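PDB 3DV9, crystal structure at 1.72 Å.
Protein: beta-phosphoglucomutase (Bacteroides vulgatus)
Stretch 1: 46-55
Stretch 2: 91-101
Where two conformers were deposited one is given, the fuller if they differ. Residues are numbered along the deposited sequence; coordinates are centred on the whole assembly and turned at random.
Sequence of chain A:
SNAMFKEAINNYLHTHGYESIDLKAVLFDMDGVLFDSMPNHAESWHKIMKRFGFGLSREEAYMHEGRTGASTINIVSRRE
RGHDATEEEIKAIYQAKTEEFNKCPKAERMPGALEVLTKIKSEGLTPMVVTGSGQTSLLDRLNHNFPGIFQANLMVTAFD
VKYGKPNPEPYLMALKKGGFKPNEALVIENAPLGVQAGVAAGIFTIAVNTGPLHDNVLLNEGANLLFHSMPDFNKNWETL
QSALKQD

Stretch 1 (46-55) HKIMKRFGFG
Stretch 2 91-101: KAIYQAKTEEF

Residues 46-51 end a helix, and 91-101 are helical throughout. The axes run roughly antiparallel, at 140°, and approach to 9.2 Å. Register is set by Ile-48 and Lys-97, whose CA atoms lie 5.7 Å apart.

Ile-48 (chi1 m, chi2 m) is a knob among Ile-93, Ala-96, Lys-97 and Glu-100. Its CG2 lies 3.7 Å from Ala-96 CB.

Glu-100 (t, p) carries the charge pairing. Its OE2 accepts a weak hydrogen bond from Lys-47 NZ at 3.1 Å, within a salt bridge. Lys-47 is all t, fully extended. Glu-100 OE1 and Arg-51 NH2 form a long salt bridge at 3.7 Å, edge-on to the guanidinium. OE1 also has a hydrogen bond elsewhere in the structure.

Arg-51 (t, t, m) gives NH1 to water 1 at 3.0 Å. That water donates to Ala-96 O at 2.7 Å. Ala-96 O also accepts the helical bond from Glu-100 N, 2.9 Å.

Phe-52 N bonds Ile-48 O at 3.1 Å, but its phi/psi (-88/8) leave the helix. Gly-53 follows at 86/16, and Phe-54 N closes on Met-49 O at 2.8 Å. Ile-93 CG1 (residue m, t) sits 3.5 Å from the Phe-52 ring centroid, over one face. Phe-54 CE2 meets Ile-93 CD1 edge-on at 3.8 Å.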

ATOM      1  N   HIS A  46      14.246  11.664  -4.438  1.00 22.91           N
ATOM      2  CA  HIS A  46      15.229  12.528  -3.790  1.00 23.70           C
ATOM      3  C   HIS A  46      16.079  13.281  -4.833  1.00 23.99           C
ATOM      4  O   HIS A  46      16.266  14.521  -4.760  1.00 23.87           O
ATOM      5  CB  HIS A  46      16.150  11.714  -2.883  1.00 23.94           C
ATOM      6  CG  HIS A  46      17.352  12.487  -2.458  1.00 26.82           C
ATOM      7  ND1 HIS A  46      17.269  13.580  -1.626  1.00 28.55           N
ATOM      8  CD2 HIS A  46      18.653  12.363  -2.796  1.00 29.90           C
ATOM      9  CE1 HIS A  46      18.477  14.082  -1.449  1.00 31.25           C
ATOM     10  NE2 HIS A  46      19.330  13.375  -2.164  1.00 32.39           N
ATOM     11  N   LYS A  47      16.584  12.520  -5.798  1.00 24.60           N
ATOM     12  CA  LYS A  47      17.473  13.036  -6.828  1.00 25.83           C
ATOM     13  C   LYS A  47      16.774  14.007  -7.784  1.00 25.78           C
ATOM     14  O   LYS A  47      17.345  15.046  -8.126  1.00 25.13           O
ATOM     15  CB  LYS A  47      18.079  11.859  -7.591  1.00 27.43           C
ATOM     16  CG  LYS A  47      19.037  12.218  -8.722  1.00 30.05           C
ATOM     17  CD  LYS A  47      19.561  10.940  -9.357  1.00 35.07           C
ATOM     18  CE  LYS A  47      20.283  11.220 -10.645  1.00 38.41           C
ATOM     19  NZ  LYS A  47      21.189  10.078 -10.940  1.00 39.56           N
ATOM     20  N   ILE A  48      15.548  13.667  -8.208  1.00 23.92           N
ATOM     21  CA  ILE A  48      14.802  14.507  -9.130  1.00 22.98           C
ATOM     22  C   ILE A  48      14.339  15.816  -8.463  1.00 22.38           C
ATOM     23  O   ILE A  48      14.405  16.885  -9.049  1.00 21.41           O
ATOM     24  CB  ILE A  48      13.617  13.726  -9.747  1.00 23.51           C
ATOM     25  CG1 ILE A  48      14.139  12.634 -10.676  1.00 24.36           C
ATOM     26  CG2 ILE A  48      12.623  14.677 -10.461  1.00 23.16           C
ATOM     27  CD1 ILE A  48      15.376  13.052 -11.478  1.00 27.59           C
HETATM   28  N   MSE A  49      13.842  15.716  -7.243  1.00 21.88           N
HETATM   29  CA  MSE A  49      13.506  16.902  -6.461  1.00 22.24           C
HETATM   30  C   MSE A  49      14.702  17.831  -6.313  1.00 21.86           C
HETATM   31  O   MSE A  49      14.559  19.043  -6.461  1.00 22.61           O
HETATM   32  CB  MSE A  49      12.934  16.498  -5.090  1.00 21.26           C
HETATM   33  CG  MSE A  49      11.500  15.923  -5.217  1.00 20.70           C
HETATM   34 SE   MSE A  49      10.216  17.258  -5.868  0.70 23.24          SE
HETATM   35  CE  MSE A  49       9.813  18.147  -4.183  1.00 22.77           C
ATOM     36  N   LYS A  50      15.880  17.258  -6.061  1.00 22.66           N
ATOM     37  CA  LYS A  50      17.138  18.046  -5.963  1.00 23.61           C
ATOM     38  C   LYS A  50      17.428  18.802  -7.269  1.00 22.85           C
ATOM     39  O   LYS A  50      17.817  19.984  -7.238  1.00 23.95           O
ATOM     40  CB  LYS A  50      18.320  17.133  -5.590  1.00 23.88           C
ATOM     41  CG  LYS A  50      19.629  17.860  -5.353  1.00 28.10           C
ATOM     42  CD  LYS A  50      20.699  16.855  -4.924  1.00 33.20           C
ATOM     43  CE  LYS A  50      22.091  17.476  -4.711  1.00 38.62           C
ATOM     44  NZ  LYS A  50      22.364  17.914  -3.300  1.00 41.54           N
ATOM     45  N   ARG A  51      17.221  18.124  -8.401  1.00 22.19           N
ATOM     46  CA  ARG A  51      17.438  18.700  -9.718  1.00 21.27           C
ATOM     47  C   ARG A  51      16.536  19.915  -9.958  1.00 21.44           C
ATOM     48  O   ARG A  51      16.930  20.857 -10.654  1.00 20.26           O
ATOM     49  CB  ARG A  51      17.155  17.662 -10.812  1.00 21.67           C
ATOM     50  CG  ARG A  51      17.509  18.147 -12.192  1.00 21.08           C
ATOM     51  CD  ARG A  51      17.053  17.133 -13.248  1.00 24.74           C
ATOM     52  NE  ARG A  51      17.779  15.874 -13.013  1.00 27.93           N
ATOM     53  CZ  ARG A  51      17.447  14.705 -13.562  1.00 29.27           C
ATOM     54  NH1 ARG A  51      16.397  14.616 -14.361  1.00 28.09           N
ATOM     55  NH2 ARG A  51      18.166  13.610 -13.272  1.00 29.39           N
ATOM     56  N   PHE A  52      15.318  19.866  -9.423  1.00 19.80           N
ATOM     57  CA  PHE A  52      14.349  20.971  -9.524  1.00 20.62           C
ATOM     58  C   PHE A  52      14.495  22.008  -8.382  1.00 20.63           C
ATOM     59  O   PHE A  52      13.707  22.922  -8.245  1.00 20.86           O
ATOM     60  CB  PHE A  52      12.934  20.410  -9.599  1.00 20.48           C
ATOM     61  CG  PHE A  52      12.570  19.879 -10.950  1.00 21.87           C
ATOM     62  CD1 PHE A  52      11.815  20.658 -11.837  1.00 19.47           C
ATOM     63  CD2 PHE A  52      12.969  18.594 -11.349  1.00 21.37           C
ATOM     64  CE1 PHE A  52      11.471  20.186 -13.087  1.00 22.21           C
ATOM     65  CE2 PHE A  52      12.624  18.095 -12.631  1.00 20.75           C
ATOM     66  CZ  PHE A  52      11.867  18.883 -13.488  1.00 21.12           C
ATOM     67  N   GLY A  53      15.538  21.874  -7.580  1.00 21.11           N
ATOM     68  CA  GLY A  53      15.844  22.862  -6.538  1.00 21.93           C
ATOM     69  C   GLY A  53      15.123  22.657  -5.213  1.00 22.36           C
ATOM     70  O   GLY A  53      15.100  23.555  -4.384  1.00 23.60           O
ATOM     71  N   PHE A  54      14.554  21.461  -5.010  1.00 22.42           N
ATOM     72  CA  PHE A  54      13.811  21.126  -3.805  1.00 22.75           C
ATOM     73  C   PHE A  54      14.535  20.088  -2.930  1.00 23.23           C
ATOM     74  O   PHE A  54      15.193  19.180  -3.443  1.00 24.66           O
ATOM     75  CB  PHE A  54      12.446  20.518  -4.167  1.00 22.47           C
ATOM     76  CG  PHE A  54      11.485  21.466  -4.853  1.00 21.95           C
ATOM     77  CD1 PHE A  54      11.009  22.616  -4.206  1.00 20.96           C
ATOM     78  CD2 PHE A  54      11.018  21.182  -6.147  1.00 21.90           C
ATOM     79  CE1 PHE A  54      10.094  23.488  -4.831  1.00 23.06           C
ATOM     80  CE2 PHE A  54      10.082  22.066  -6.799  1.00 21.69           C
ATOM     81  CZ  PHE A  54       9.629  23.213  -6.131  1.00 23.85           C
ATOM     82  N   GLY A  55      14.357  20.188  -1.621  1.00 22.17           N
ATOM     83  CA  GLY A  55      14.986  19.258  -0.704  1.00 22.85           C
ATOM     84  C   GLY A  55      14.005  18.222  -0.196  1.00 22.39           C
ATOM     85  O   GLY A  55      13.252  18.483   0.735  1.00 23.78           O
ATOM     86  N   LYS A  91       4.064  18.431 -13.638  1.00 31.20           N
ATOM     87  CA  LYS A  91       4.214  17.544 -14.785  1.00 31.95           C
ATOM     88  C   LYS A  91       5.675  17.241 -15.173  1.00 31.09           C
ATOM     89  O   LYS A  91       6.003  16.098 -15.523  1.00 30.50           O
ATOM     90  CB  LYS A  91       3.445  18.105 -15.987  1.00 32.09           C
ATOM     91  CG  LYS A  91       3.540  17.238 -17.230  1.00 35.25           C
ATOM     92  CD  LYS A  91       3.079  17.983 -18.462  1.00 37.76           C
ATOM     93  CE  LYS A  91       2.786  17.003 -19.595  1.00 39.71           C
ATOM     94  NZ  LYS A  91       1.713  17.501 -20.497  1.00 42.16           N
ATOM     95  N   ALA A  92       6.524  18.268 -15.127  1.00 30.28           N
ATOM     96  CA  ALA A  92       7.960  18.154 -15.395  1.00 30.16           C
ATOM     97  C   ALA A  92       8.663  17.275 -14.359  1.00 29.83           C
ATOM     98  O   ALA A  92       9.494  16.424 -14.699  1.00 29.48           O
ATOM     99  CB  ALA A  92       8.595  19.536 -15.428  1.00 29.46           C
ATOM    100  N   ILE A  93       8.320  17.491 -13.092  1.00 29.41           N
ATOM    101  CA  ILE A  93       8.917  16.739 -12.001  1.00 30.18           C
ATOM    102  C   ILE A  93       8.476  15.279 -12.108  1.00 30.15           C
ATOM    103  O   ILE A  93       9.315  14.381 -12.102  1.00 30.33           O
ATOM    104  CB  ILE A  93       8.571  17.350 -10.640  1.00 29.63           C
ATOM    105  CG1 ILE A  93       9.222  18.741 -10.522  1.00 30.22           C
ATOM    106  CG2 ILE A  93       8.991  16.385  -9.479  1.00 28.92           C
ATOM    107  CD1 ILE A  93       8.669  19.623  -9.347  1.00 31.60           C
ATOM    108  N   TYR A  94       7.175  15.031 -12.255  1.00 32.06           N
ATOM    109  CA  TYR A  94       6.743  13.638 -12.366  1.00 34.44           C
ATOM    110  C   TYR A  94       7.404  12.917 -13.555  1.00 35.36           C
ATOM    111  O   TYR A  94       7.848  11.759 -13.413  1.00 35.92           O
ATOM    112  CB  TYR A  94       5.215  13.470 -12.385  1.00 36.13           C
ATOM    113  CG  TYR A  94       4.816  12.027 -12.096  1.00 39.13           C
ATOM    114  CD1 TYR A  94       5.149  11.411 -10.866  1.00 40.09           C
ATOM    115  CD2 TYR A  94       4.143  11.256 -13.055  1.00 40.48           C
ATOM    116  CE1 TYR A  94       4.808  10.082 -10.600  1.00 41.84           C
ATOM    117  CE2 TYR A  94       3.796   9.906 -12.791  1.00 41.42           C
ATOM    118  CZ  TYR A  94       4.133   9.330 -11.560  1.00 40.50           C
ATOM    119  OH  TYR A  94       3.786   8.010 -11.283  1.00 42.94           O
ATOM    120  N   GLN A  95       7.504  13.597 -14.707  1.00 35.36           N
ATOM    121  CA  GLN A  95       8.126  13.003 -15.893  0.50 35.82           C
ATOM    122  C   GLN A  95       9.588  12.642 -15.622  1.00 35.58           C
ATOM    123  O   GLN A  95      10.041  11.539 -15.952  1.00 35.82           O
ATOM    124  CB  GLN A  95       8.011  13.932 -17.114  0.50 35.38           C
ATOM    125  CG  GLN A  95       6.645  13.902 -17.803  0.50 36.41           C
ATOM    126  CD  GLN A  95       6.625  14.609 -19.164  0.50 36.64           C
ATOM    127  OE1 GLN A  95       7.663  15.054 -19.669  0.50 38.73           O
ATOM    128  NE2 GLN A  95       5.433  14.722 -19.757  0.50 36.20           N
ATOM    129  N   ALA A  96      10.325  13.570 -15.016  1.00 35.19           N
ATOM    130  CA  ALA A  96      11.731  13.325 -14.719  1.00 34.93           C
ATOM    131  C   ALA A  96      11.896  12.157 -13.739  1.00 35.34           C
ATOM    132  O   ALA A  96      12.820  11.352 -13.874  1.00 35.15           O
ATOM    133  CB  ALA A  96      12.417  14.598 -14.189  1.00 35.42           C
ATOM    134  N   LYS A  97      10.989  12.071 -12.772  1.00 34.44           N
ATOM    135  CA  LYS A  97      11.038  11.041 -11.753  1.00 36.24           C
ATOM    136  C   LYS A  97      10.762   9.660 -12.357  1.00 36.59           C
ATOM    137  O   LYS A  97      11.422   8.670 -12.001  1.00 37.36           O
ATOM    138  CB  LYS A  97      10.039  11.357 -10.641  1.00 35.51           C
ATOM    139  CG  LYS A  97      10.094  10.355  -9.446  1.00 35.79           C
ATOM    140  CD  LYS A  97       8.754   9.718  -9.262  1.00 38.87           C
ATOM    141  CE  LYS A  97       8.688   8.336  -9.894  1.00 40.91           C
ATOM    142  NZ  LYS A  97       8.892   7.186  -8.929  1.00 37.73           N
ATOM    143  N   THR A  98       9.760   9.603 -13.230  1.00 37.17           N
ATOM    144  CA  THR A  98       9.399   8.385 -13.959  1.00 37.71           C
ATOM    145  C   THR A  98      10.614   7.863 -14.748  1.00 37.70           C
ATOM    146  O   THR A  98      10.982   6.682 -14.629  1.00 38.09           O
ATOM    147  CB  THR A  98       8.192   8.654 -14.925  1.00 37.50           C
ATOM    148  OG1 THR A  98       7.040   9.014 -14.149  1.00 38.84           O
ATOM    149  CG2 THR A  98       7.850   7.430 -15.753  1.00 38.42           C
ATOM    150  N   GLU A  99      11.232   8.765 -15.522  1.00 37.19           N
ATOM    151  CA  GLU A  99      12.405   8.448 -16.340  0.60 37.31           C
ATOM    152  C   GLU A  99      13.572   7.983 -15.480  1.00 36.28           C
ATOM    153  O   GLU A  99      14.304   7.072 -15.858  1.00 36.34           O
ATOM    154  CB  GLU A  99      12.823   9.669 -17.179  0.60 37.03           C
ATOM    155  CG  GLU A  99      13.999   9.428 -18.146  0.60 38.83           C
ATOM    156  CD  GLU A  99      14.173  10.499 -19.224  0.60 38.85           C
ATOM    157  OE1 GLU A  99      13.252  11.319 -19.447  0.60 41.81           O
ATOM    158  OE2 GLU A  99      15.242  10.510 -19.885  0.60 41.21           O
ATOM    159  N   GLU A 100      13.748   8.629 -14.327  1.00 35.24           N
ATOM    160  CA  GLU A 100      14.843   8.290 -13.424  1.00 34.40           C
ATOM    161  C   GLU A 100      14.670   6.894 -12.812  1.00 34.24           C
ATOM    162  O   GLU A 100      15.627   6.115 -12.746  1.00 33.43           O
ATOM    163  CB  GLU A 100      14.985   9.344 -12.318  1.00 33.90           C
ATOM    164  CG  GLU A 100      16.240   9.192 -11.471  1.00 34.46           C
ATOM    165  CD  GLU A 100      17.535   9.312 -12.262  1.00 36.70           C
ATOM    166  OE1 GLU A 100      17.539   9.948 -13.340  1.00 37.74           O
ATOM    167  OE2 GLU A 100      18.560   8.767 -11.788  1.00 37.03           O
ATOM    168  N   PHE A 101      13.456   6.603 -12.347  1.00 34.65           N
ATOM    169  CA  PHE A 101      13.132   5.274 -11.819  1.00 34.52           C
ATOM    170  C   PHE A 101      13.449   4.210 -12.871  1.00 34.94           C
ATOM    171  O   PHE A 101      14.054   3.174 -12.559  1.00 35.51           O
ATOM    172  CB  PHE A 101      11.649   5.185 -11.451  1.00 34.45           C
ATOM    173  CG  PHE A 101      11.249   3.858 -10.809  1.00 32.77           C
ATOM    174  CD1 PHE A 101      11.159   3.750  -9.431  1.00 30.33           C
ATOM    175  CD2 PHE A 101      10.946   2.731 -11.587  1.00 32.65           C
ATOM    176  CE1 PHE A 101      10.797   2.549  -8.822  1.00 30.79           C
ATOM    177  CE2 PHE A 101      10.583   1.518 -10.982  1.00 31.52           C
ATOM    178  CZ  PHE A 101      10.510   1.429  -9.591  1.00 32.28           C
TER
HETATM  179  O   HOH W   1      15.017  12.094 -15.204  1.00 36.53           O